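Acylneuraminate lyase (Mycoplasma synoviae, PDB 4N4P) belongs to the dihydrodipicolinate synthetase family of TIM-barrel proteins as an acylneuraminate lyase and is found as an assembly of four chains. Local coordinates at residues 60-65 against 92-97; 152-157 against 177-182; 257-262 against 285-290. All coordinates share one frame; numbering follows the deposited sequence.

Contact 1: residues 60-65 against 92-97; sequences EDKKEV and KELAKL
Helices 60-65 and 92-97 run side by side in nearly the same direction, their axes 13° apart and 10.7 Å from each other at closest approach, with K63 and L94 facing across the gap at 6.9 Å between their CA atoms. Two leucines of the second helix bridge that distance. L97 has CG anti to its backbone N (chi1 -176°), and from there CD2 reaches the root of K63, lying 3.7 Å from both CA and CB of that lysine. L94 splits its two methyls between neighbouring lysines: CD1 meets the aliphatic stem of K62 at CD (3.9 Å), while CD2 comes up to CG of K63. Lysine suits these places because its methylene chain can pack against leucine while its amine goes elsewhere. Both helices belong to the outer layer of the (βα)8 or TIM barrel, where successive helices pack in parallel round the strands; F59 and M66 of helix 59-73 also touch L94. Further out, the chain of K63 bends at chi3 and brings NZ to OE2 of E60, one turn earlier, in a salt bridge of 3.1 Å, the nitrogen coming from above the carboxylate plane. A water accepts a weak bond from NZ of K63 and donates to OE1 of E93, 3.2 Å away; NZ and OE1 themselves stand 6.2 Å apart.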
loop_
_atom_site.group_PDB
_atom_site.type_symbol
_atom_site.label_atom_id
_atom_site.label_comp_id
_atom_site.label_asym_id
_atom_site.label_seq_id
_atom_site.Cartn_x
_atom_site.Cartn_y
_atom_site.Cartn_z
ATOM N N GLU A 60 36.597 -6.552 2.996
ATOM C CA GLU A 60 37.769 -6.916 2.211
ATOM C C GLU A 60 37.432 -7.347 0.774
ATOM O O GLU A 60 38.177 -7.018 -0.166
ATOM C CB GLU A 60 38.589 -7.989 2.945
ATOM C CG GLU A 60 39.290 -7.445 4.202
ATOM C CD GLU A 60 40.386 -6.421 3.891
ATOM O OE1 GLU A 60 41.135 -6.624 2.900
ATOM O OE2 GLU A 60 40.497 -5.412 4.628
ATOM N N ASP A 61 36.317 -8.059 0.602
ATOM C CA ASP A 61 35.839 -8.446 -0.738
ATOM C C ASP A 61 35.545 -7.173 -1.573
ATOM O O ASP A 61 35.873 -7.115 -2.772
ATOM C CB ASP A 61 34.532 -9.260 -0.689
ATOM C CG ASP A 61 34.682 -10.710 -0.188
ATOM O OD1 ASP A 61 35.769 -11.347 -0.279
ATOM O OD2 ASP A 61 33.621 -11.235 0.254
ATOM N N LYS A 62 34.887 -6.188 -0.947
ATOM C CA LYS A 62 34.496 -4.937 -1.629
ATOM C C LYS A 62 35.721 -4.197 -2.157
ATOM O O LYS A 62 35.774 -3.789 -3.321
ATOM C CB LYS A 62 33.679 -4.034 -0.712
ATOM C CG LYS A 62 32.301 -4.612 -0.362
ATOM C CD LYS A 62 31.627 -3.794 0.710
ATOM C CE LYS A 62 30.439 -4.527 1.314
ATOM N NZ LYS A 62 29.669 -3.644 2.251
ATOM N N LYS A 63 36.738 -4.073 -1.307
ATOM C CA LYS A 63 37.987 -3.444 -1.721
ATOM C C LYS A 63 38.644 -4.206 -2.849
ATOM O O LYS A 63 39.165 -3.596 -3.767
ATOM C CB LYS A 63 38.966 -3.399 -0.552
ATOM C CG LYS A 63 38.590 -2.489 0.571
ATOM C CD LYS A 63 39.418 -2.992 1.765
ATOM C CE LYS A 63 39.823 -1.880 2.644
ATOM N NZ LYS A 63 40.655 -2.428 3.767
ATOM N N GLU A 64 38.643 -5.540 -2.762
ATOM C CA GLU A 64 39.261 -6.364 -3.779
ATOM C C GLU A 64 38.514 -6.211 -5.100
ATOM O O GLU A 64 39.136 -6.066 -6.139
ATOM C CB GLU A 64 39.336 -7.849 -3.342
ATOM C CG GLU A 64 40.123 -8.768 -4.260
ATOM C CD GLU A 64 41.608 -8.416 -4.445
ATOM O OE1 GLU A 64 42.223 -7.718 -3.600
ATOM O OE2 GLU A 64 42.156 -8.844 -5.477
ATOM N N VAL A 65 37.183 -6.244 -5.057
ATOM C CA VAL A 65 36.406 -6.074 -6.307
ATOM C C VAL A 65 36.710 -4.728 -6.954
ATOM O O VAL A 65 36.895 -4.643 -8.176
ATOM C CB VAL A 65 34.880 -6.248 -6.091
ATOM C CG1 VAL A 65 34.097 -5.934 -7.378
ATOM C CG2 VAL A 65 34.606 -7.703 -5.675
ATOM N N LYS A 92 33.280 5.277 4.219
ATOM C CA LYS A 92 34.284 6.333 4.039
ATOM C C LYS A 92 35.618 5.810 3.485
ATOM O O LYS A 92 36.207 6.427 2.594
ATOM C CB LYS A 92 34.506 7.084 5.355
ATOM C CG LYS A 92 33.277 7.810 5.876
ATOM C CD LYS A 92 33.451 8.178 7.347
ATOM C CE LYS A 92 34.550 9.215 7.538
ATOM N NZ LYS A 92 35.043 9.213 8.953
ATOM N N GLU A 93 36.084 4.664 3.980
ATOM C CA GLU A 93 37.288 4.024 3.440
ATOM C C GLU A 93 37.095 3.608 1.979
ATOM O O GLU A 93 38.020 3.744 1.147
ATOM C CB GLU A 93 37.698 2.806 4.279
ATOM C CG GLU A 93 38.196 3.154 5.681
ATOM C CD GLU A 93 39.446 4.039 5.650
ATOM O OE1 GLU A 93 40.408 3.670 4.943
ATOM O OE2 GLU A 93 39.462 5.105 6.315
ATOM N N LEU A 94 35.904 3.087 1.662
ATOM C CA LEU A 94 35.602 2.735 0.279
ATOM C C LEU A 94 35.568 3.975 -0.636
ATOM O O LEU A 94 36.050 3.917 -1.755
ATOM C CB LEU A 94 34.277 1.959 0.197
ATOM C CG LEU A 94 34.278 0.585 0.860
ATOM C CD1 LEU A 94 32.928 -0.120 0.586
ATOM C CD2 LEU A 94 35.417 -0.295 0.353
ATOM N N ALA A 95 35.008 5.087 -0.158
ATOM C CA ALA A 95 35.027 6.359 -0.922
ATOM C C ALA A 95 36.457 6.796 -1.202
ATOM O O ALA A 95 36.786 7.207 -2.319
ATOM C CB ALA A 95 34.252 7.469 -0.189
ATOM N N LYS A 96 37.321 6.684 -0.193
ATOM C CA LYS A 96 38.747 7.013 -0.380
ATOM C C LYS A 96 39.430 6.086 -1.354
ATOM O O LYS A 96 40.235 6.530 -2.187
ATOM C CB LYS A 96 39.501 6.981 0.968
ATOM C CG LYS A 96 39.085 8.064 1.912
ATOM C CD LYS A 96 39.825 7.938 3.258
ATOM C CE LYS A 96 39.133 8.699 4.392
ATOM N NZ LYS A 96 39.227 10.193 4.300
ATOM N N LEU A 97 39.117 4.788 -1.272
ATOM C CA LEU A 97 39.670 3.823 -2.217
ATOM C C LEU A 97 39.201 4.091 -3.651
ATOM O O LEU A 97 40.006 4.011 -4.575
ATOM C CB LEU A 97 39.327 2.371 -1.820
ATOM C CG LEU A 97 39.926 1.262 -2.689
ATOM C CD1 LEU A 97 41.460 1.303 -2.728
ATOM C CD2 LEU A 97 39.436 -0.136 -2.252
HETATM O O HOH W 1 40.404 0.507 4.469
#

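Contact 2: residues 152-157 against 177-182; sequences DQFGKL and ERLMSK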
loop_
_atom_site.group_PDB
_atom_site.type_symbol
_atom_site.label_atom_id
_atom_site.label_comp_id
_atom_site.label_asym_id
_atom_site.label_seq_id
_atom_site.Cartn_x
_atom_site.Cartn_y
_atom_site.Cartn_z
ATOM N N ASP A 152 11.368 19.000 -3.346
ATOM C CA ASP A 152 12.175 20.023 -2.683
ATOM C C ASP A 152 13.063 19.435 -1.589
ATOM O O ASP A 152 14.206 19.867 -1.407
ATOM C CB ASP A 152 11.291 21.149 -2.121
ATOM C CG ASP A 152 10.720 22.060 -3.211
ATOM O OD1 ASP A 152 11.159 21.995 -4.382
ATOM O OD2 ASP A 152 9.820 22.863 -2.885
ATOM N N GLN A 153 12.546 18.437 -0.880
ATOM C CA GLN A 153 13.261 17.823 0.233
ATOM C C GLN A 153 14.441 17.012 -0.302
ATOM O O GLN A 153 15.517 16.986 0.296
ATOM C CB GLN A 153 12.306 16.910 0.992
ATOM C CG GLN A 153 12.519 16.841 2.490
ATOM C CD GLN A 153 11.503 15.924 3.156
ATOM O OE1 GLN A 153 10.390 15.731 2.643
ATOM N NE2 GLN A 153 11.875 15.353 4.298
ATOM N N PHE A 154 14.237 16.358 -1.449
ATOM C CA PHE A 154 15.295 15.592 -2.074
ATOM C C PHE A 154 16.433 16.500 -2.544
ATOM O O PHE A 154 17.594 16.100 -2.554
ATOM C CB PHE A 154 14.739 14.763 -3.228
ATOM C CG PHE A 154 15.685 13.748 -3.736
ATOM C CD1 PHE A 154 16.028 12.647 -2.957
ATOM C CD2 PHE A 154 16.240 13.883 -4.989
ATOM C CE1 PHE A 154 16.914 11.694 -3.432
ATOM C CE2 PHE A 154 17.133 12.917 -5.484
ATOM C CZ PHE A 154 17.464 11.827 -4.705
ATOM N N GLY A 155 16.088 17.736 -2.896
ATOM C CA GLY A 155 17.069 18.720 -3.330
ATOM C C GLY A 155 18.059 19.090 -2.259
ATOM O O GLY A 155 19.199 19.444 -2.567
ATOM N N LYS A 156 17.633 19.002 -0.999
ATOM C CA LYS A 156 18.543 19.189 0.124
ATOM C C LYS A 156 19.654 18.130 0.139
ATOM O O LYS A 156 20.804 18.437 0.465
ATOM C CB LYS A 156 17.792 19.180 1.452
ATOM C CG LYS A 156 16.819 20.354 1.624
ATOM C CD LYS A 156 15.949 20.130 2.857
ATOM C CE LYS A 156 14.554 20.742 2.680
ATOM N NZ LYS A 156 13.543 19.931 3.460
ATOM N N LEU A 157 19.311 16.893 -0.228
ATOM C CA LEU A 157 20.324 15.847 -0.338
ATOM C C LEU A 157 21.207 16.109 -1.540
ATOM O O LEU A 157 22.415 15.922 -1.471
ATOM C CB LEU A 157 19.691 14.440 -0.420
ATOM C CG LEU A 157 18.810 13.914 0.729
ATOM C CD1 LEU A 157 18.160 12.564 0.305
ATOM C CD2 LEU A 157 19.618 13.760 2.041
ATOM N N GLU A 177 10.054 13.084 -13.567
ATOM C CA GLU A 177 9.831 14.249 -14.413
ATOM C C GLU A 177 10.019 15.519 -13.572
ATOM O O GLU A 177 10.652 16.473 -14.015
ATOM C CB GLU A 177 8.430 14.199 -15.040
ATOM C CG GLU A 177 8.089 15.425 -15.885
ATOM C CD GLU A 177 7.506 16.565 -15.052
ATOM O OE1 GLU A 177 6.792 16.293 -14.063
ATOM O OE2 GLU A 177 7.764 17.739 -15.378
ATOM N N ARG A 178 9.477 15.507 -12.354
ATOM C CA ARG A 178 9.591 16.655 -11.445
ATOM C C ARG A 178 11.042 16.956 -11.092
ATOM O O ARG A 178 11.421 18.133 -11.007
ATOM C CB ARG A 178 8.788 16.415 -10.157
ATOM C CG ARG A 178 7.265 16.272 -10.328
ATOM C CD ARG A 178 6.575 17.638 -10.588
ATOM N NE ARG A 178 6.764 18.118 -11.959
ATOM C CZ ARG A 178 6.530 19.370 -12.369
ATOM N NH1 ARG A 178 6.071 20.292 -11.508
ATOM N NH2 ARG A 178 6.770 19.697 -13.630
ATOM N N LEU A 179 11.838 15.909 -10.840
ATOM C CA LEU A 179 13.271 16.083 -10.557
ATOM C C LEU A 179 13.998 16.707 -11.737
ATOM O O LEU A 179 14.808 17.628 -11.562
ATOM C CB LEU A 179 13.931 14.741 -10.225
ATOM C CG LEU A 179 13.547 14.208 -8.851
ATOM C CD1 LEU A 179 14.047 12.736 -8.647
ATOM C CD2 LEU A 179 14.068 15.159 -7.754
ATOM N N MET A 180 13.684 16.213 -12.935
ATOM C CA MET A 180 14.329 16.712 -14.138
ATOM C C MET A 180 13.976 18.182 -14.360
ATOM O O MET A 180 14.821 18.959 -14.813
ATOM C CB MET A 180 13.929 15.867 -15.355
ATOM C CG MET A 180 14.531 14.452 -15.330
ATOM S SD MET A 180 16.328 14.381 -15.332
ATOM C CE MET A 180 16.662 14.840 -17.018
ATOM N N SER A 181 12.738 18.554 -14.049
ATOM C CA SER A 181 12.302 19.940 -14.190
ATOM C C SER A 181 13.064 20.839 -13.199
ATOM O O SER A 181 13.552 21.909 -13.577
ATOM C CB SER A 181 10.795 20.060 -13.945
ATOM O OG SER A 181 10.379 21.405 -14.163
ATOM N N LYS A 182 13.185 20.381 -11.959
ATOM C CA LYS A 182 13.706 21.234 -10.872
ATOM C C LYS A 182 15.232 21.307 -10.857
ATOM O O LYS A 182 15.815 22.343 -10.457
ATOM C CB LYS A 182 13.132 20.798 -9.522
ATOM C CG LYS A 182 13.544 21.660 -8.319
ATOM C CD LYS A 182 12.732 22.978 -8.230
ATOM C CE LYS A 182 13.025 23.709 -6.913
ATOM N NZ LYS A 182 12.445 25.089 -6.901
#
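F154 and L179 make the apolar half of this contact between helices 152-157 and 177-182. The phenylalanine leaves its helix toward the other one, with CG anti to the backbone N (chi1 -168°), and its CD2 lies 3.7 Å from CD2 of L179, whose branched end meets the ring obliquely. A broad ring and a forked leucine suit this buried spot, since F154 also meets I138 and S166 on the strands beneath and stacks edge-to-face with Y140. Nearer the solvent, K182 bends at chi2 (79°) and crosses D152 at about a right angle. Its CE is 3.6 Å from OD1 of D152, but NZ stands 4.2 Å from that oxygen, too far for a salt bridge; the attraction is probably a loose one between exposed charges. On the second helix R178 grips E177 side-on: NH2 gives an almost straight bond (178°) to the syn lone pair of OE2, 2.8 Å away, and NE binds OE1 at a more bent angle. D243 and H239 of the second subunit also bind R178, so the pair belongs to the interface. Consecutive helices like these, each following a strand of the parallel barrel, are neighbours in the outer ring of a TIM barrel.

Contact 3: residues 257-262 against 285-290; sequences LKAIMR and KHAEFI
A287 of helix 285-290 faces A259 and I260 of helix 257-262 where the two helices cross at -77°, their axes 8.5 Å apart. Both belong to the helical C-terminal part that follows the eighth strand of the TIM barrel. Along 285-290, H286 comes first; its ring is held by NE2 to the backbone O of L248 on helix 231-248, and CG1 of I290 lies over one face, 3.9 Å above the plane and offset toward the rim. A287 follows, its CA the closest to the other helix, 4.7 Å from CA of I260. Alanine suits the place because its lone methyl fits between helices this near: CB lies 3.9 Å from CB of A259 and touches that residue's carbonyl O as well. The same methyl meets CG1 of I260. One turn on, I290 supplies the second hydrophobic point; its CG2 is anti to the backbone N, while its CG1 branch leads back toward the rim of the H286 ring. A β-branched chain can thus serve two neighbours at once, and Y244 and D247 of helix 231-248 flank it too. I260 crosses I290 at about a right angle and ends in CD1, which rests 3.7 Å from CG2 of I290 and 3.9 Å from its CB.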
loop_
_atom_site.group_PDB
_atom_site.type_symbol
_atom_site.label_atom_id
_atom_site.label_comp_id
_atom_site.label_asym_id
_atom_site.label_seq_id
_atom_site.Cartn_x
_atom_site.Cartn_y
_atom_site.Cartn_z
ATOM N N LEU A 257 21.739 -13.989 -15.062
ATOM C CA LEU A 257 22.816 -13.189 -15.685
ATOM C C LEU A 257 24.135 -13.978 -15.683
ATOM O O LEU A 257 24.843 -14.042 -16.689
ATOM C CB LEU A 257 23.001 -11.844 -14.978
ATOM C CG LEU A 257 21.830 -10.850 -15.091
ATOM C CD1 LEU A 257 22.111 -9.601 -14.188
ATOM C CD2 LEU A 257 21.628 -10.439 -16.535
ATOM N N LYS A 258 24.458 -14.581 -14.543
ATOM C CA LYS A 258 25.721 -15.321 -14.438
ATOM C C LYS A 258 25.722 -16.519 -15.374
ATOM O O LYS A 258 26.703 -16.749 -16.079
ATOM C CB LYS A 258 26.005 -15.712 -12.983
ATOM C CG LYS A 258 26.554 -14.510 -12.170
ATOM C CD LYS A 258 26.613 -14.796 -10.683
ATOM C CE LYS A 258 27.097 -13.542 -9.930
ATOM N NZ LYS A 258 27.436 -13.790 -8.455
ATOM N N ALA A 259 24.602 -17.234 -15.440
ATOM C CA ALA A 259 24.481 -18.382 -16.344
ATOM C C ALA A 259 24.641 -18.009 -17.810
ATOM O O ALA A 259 25.264 -18.746 -18.602
ATOM C CB ALA A 259 23.147 -19.096 -16.124
ATOM N N ILE A 260 24.069 -16.864 -18.180
ATOM C CA ILE A 260 24.203 -16.367 -19.556
ATOM C C ILE A 260 25.656 -16.055 -19.855
ATOM O O ILE A 260 26.181 -16.446 -20.895
ATOM C CB ILE A 260 23.254 -15.185 -19.836
ATOM C CG1 ILE A 260 21.804 -15.699 -19.796
ATOM C CG2 ILE A 260 23.587 -14.526 -21.208
ATOM C CD1 ILE A 260 20.729 -14.573 -19.677
ATOM N N MET A 261 26.315 -15.376 -18.928
ATOM C CA MET A 261 27.738 -15.112 -19.091
ATOM C C MET A 261 28.534 -16.400 -19.217
ATOM O O MET A 261 29.341 -16.515 -20.149
ATOM C CB MET A 261 28.270 -14.229 -17.974
ATOM C CG MET A 261 27.732 -12.820 -18.078
ATOM S SD MET A 261 28.559 -11.785 -16.872
ATOM C CE MET A 261 27.593 -10.268 -16.945
ATOM N N ARG A 262 28.285 -17.366 -18.322
ATOM C CA ARG A 262 28.986 -18.665 -18.396
ATOM C C ARG A 262 28.788 -19.347 -19.739
ATOM O O ARG A 262 29.734 -19.907 -20.306
ATOM C CB ARG A 262 28.537 -19.611 -17.280
ATOM C CG ARG A 262 28.963 -19.147 -15.890
ATOM C CD ARG A 262 28.887 -20.313 -14.904
ATOM N NE ARG A 262 27.569 -20.941 -14.877
ATOM C CZ ARG A 262 26.531 -20.508 -14.154
ATOM N NH1 ARG A 262 26.616 -19.389 -13.420
ATOM N NH2 ARG A 262 25.381 -21.170 -14.204
ATOM N N LYS A 285 19.686 -24.194 -19.448
ATOM C CA LYS A 285 18.653 -24.139 -20.466
ATOM C C LYS A 285 17.938 -22.789 -20.479
ATOM O O LYS A 285 17.569 -22.295 -21.531
ATOM C CB LYS A 285 17.657 -25.282 -20.288
ATOM C CG LYS A 285 18.342 -26.627 -20.552
ATOM C CD LYS A 285 17.370 -27.793 -20.463
ATOM C CE LYS A 285 18.182 -29.075 -20.630
ATOM N NZ LYS A 285 17.343 -30.218 -20.295
ATOM N N HIS A 286 17.717 -22.244 -19.287
ATOM C CA HIS A 286 17.232 -20.884 -19.150
ATOM C C HIS A 286 18.169 -19.907 -19.866
ATOM O O HIS A 286 17.710 -19.070 -20.641
ATOM C CB HIS A 286 17.093 -20.513 -17.683
ATOM C CG HIS A 286 16.529 -19.146 -17.470
ATOM N ND1 HIS A 286 15.290 -18.774 -17.939
ATOM C CD2 HIS A 286 17.038 -18.058 -16.843
ATOM C CE1 HIS A 286 15.049 -17.517 -17.605
ATOM N NE2 HIS A 286 16.089 -17.063 -16.930
ATOM N N ALA A 287 19.476 -20.037 -19.644
ATOM C CA ALA A 287 20.443 -19.164 -20.323
ATOM C C ALA A 287 20.388 -19.290 -21.830
ATOM O O ALA A 287 20.413 -18.286 -22.532
ATOM C CB ALA A 287 21.857 -19.392 -19.806
ATOM N N GLU A 288 20.277 -20.521 -22.337
ATOM C CA GLU A 288 20.148 -20.739 -23.780
ATOM C C GLU A 288 18.868 -20.163 -24.320
ATOM O O GLU A 288 18.891 -19.528 -25.345
ATOM C CB GLU A 288 20.144 -22.224 -24.124
ATOM C CG GLU A 288 21.439 -22.921 -23.829
ATOM C CD GLU A 288 21.314 -24.405 -24.165
ATOM O OE1 GLU A 288 20.696 -25.146 -23.386
ATOM O OE2 GLU A 288 21.810 -24.810 -25.217
ATOM N N PHE A 289 17.757 -20.404 -23.630
ATOM C CA PHE A 289 16.445 -19.834 -24.010
ATOM C C PHE A 289 16.529 -18.315 -24.183
ATOM O O PHE A 289 16.148 -17.773 -25.234
ATOM C CB PHE A 289 15.366 -20.221 -22.972
ATOM C CG PHE A 289 14.116 -19.360 -23.002
ATOM C CD1 PHE A 289 13.268 -19.349 -24.103
ATOM C CD2 PHE A 289 13.777 -18.579 -21.886
ATOM C CE1 PHE A 289 12.133 -18.526 -24.135
ATOM C CE2 PHE A 289 12.630 -17.772 -21.885
ATOM C CZ PHE A 289 11.799 -17.746 -23.021
ATOM N N ILE A 290 17.027 -17.628 -23.159
ATOM C CA ILE A 290 17.194 -16.149 -23.265
ATOM C C ILE A 290 18.115 -15.747 -24.421
ATOM O O ILE A 290 17.794 -14.830 -25.198
ATOM C CB ILE A 290 17.704 -15.544 -21.958
ATOM C CG1 ILE A 290 16.724 -15.831 -20.791
ATOM C CG2 ILE A 290 18.026 -13.974 -22.123
ATOM C CD1 ILE A 290 15.316 -15.193 -20.930
#

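From the N terminus the three contacts follow one another in series, none nested in or crossing another. Contact 1 closes the helix-strand-helix stretch through strand 78-82, joining the helices that follow the second and third barrel strands. Contact 2 does the same around strand 163-168, further round the barrel, and is the one of the three that a second subunit reaches. Contact 3 closes a connection without strands, from helix 253-263 to helix 280-294, and so ties the C-terminal helices together beyond the barrel. Centres of contacts 1 and 2, and of 1 and 3, are about 30 Å apart; contacts 2 and 3, about 39 Å apart between centres, lie on opposite sides of the chain's centre.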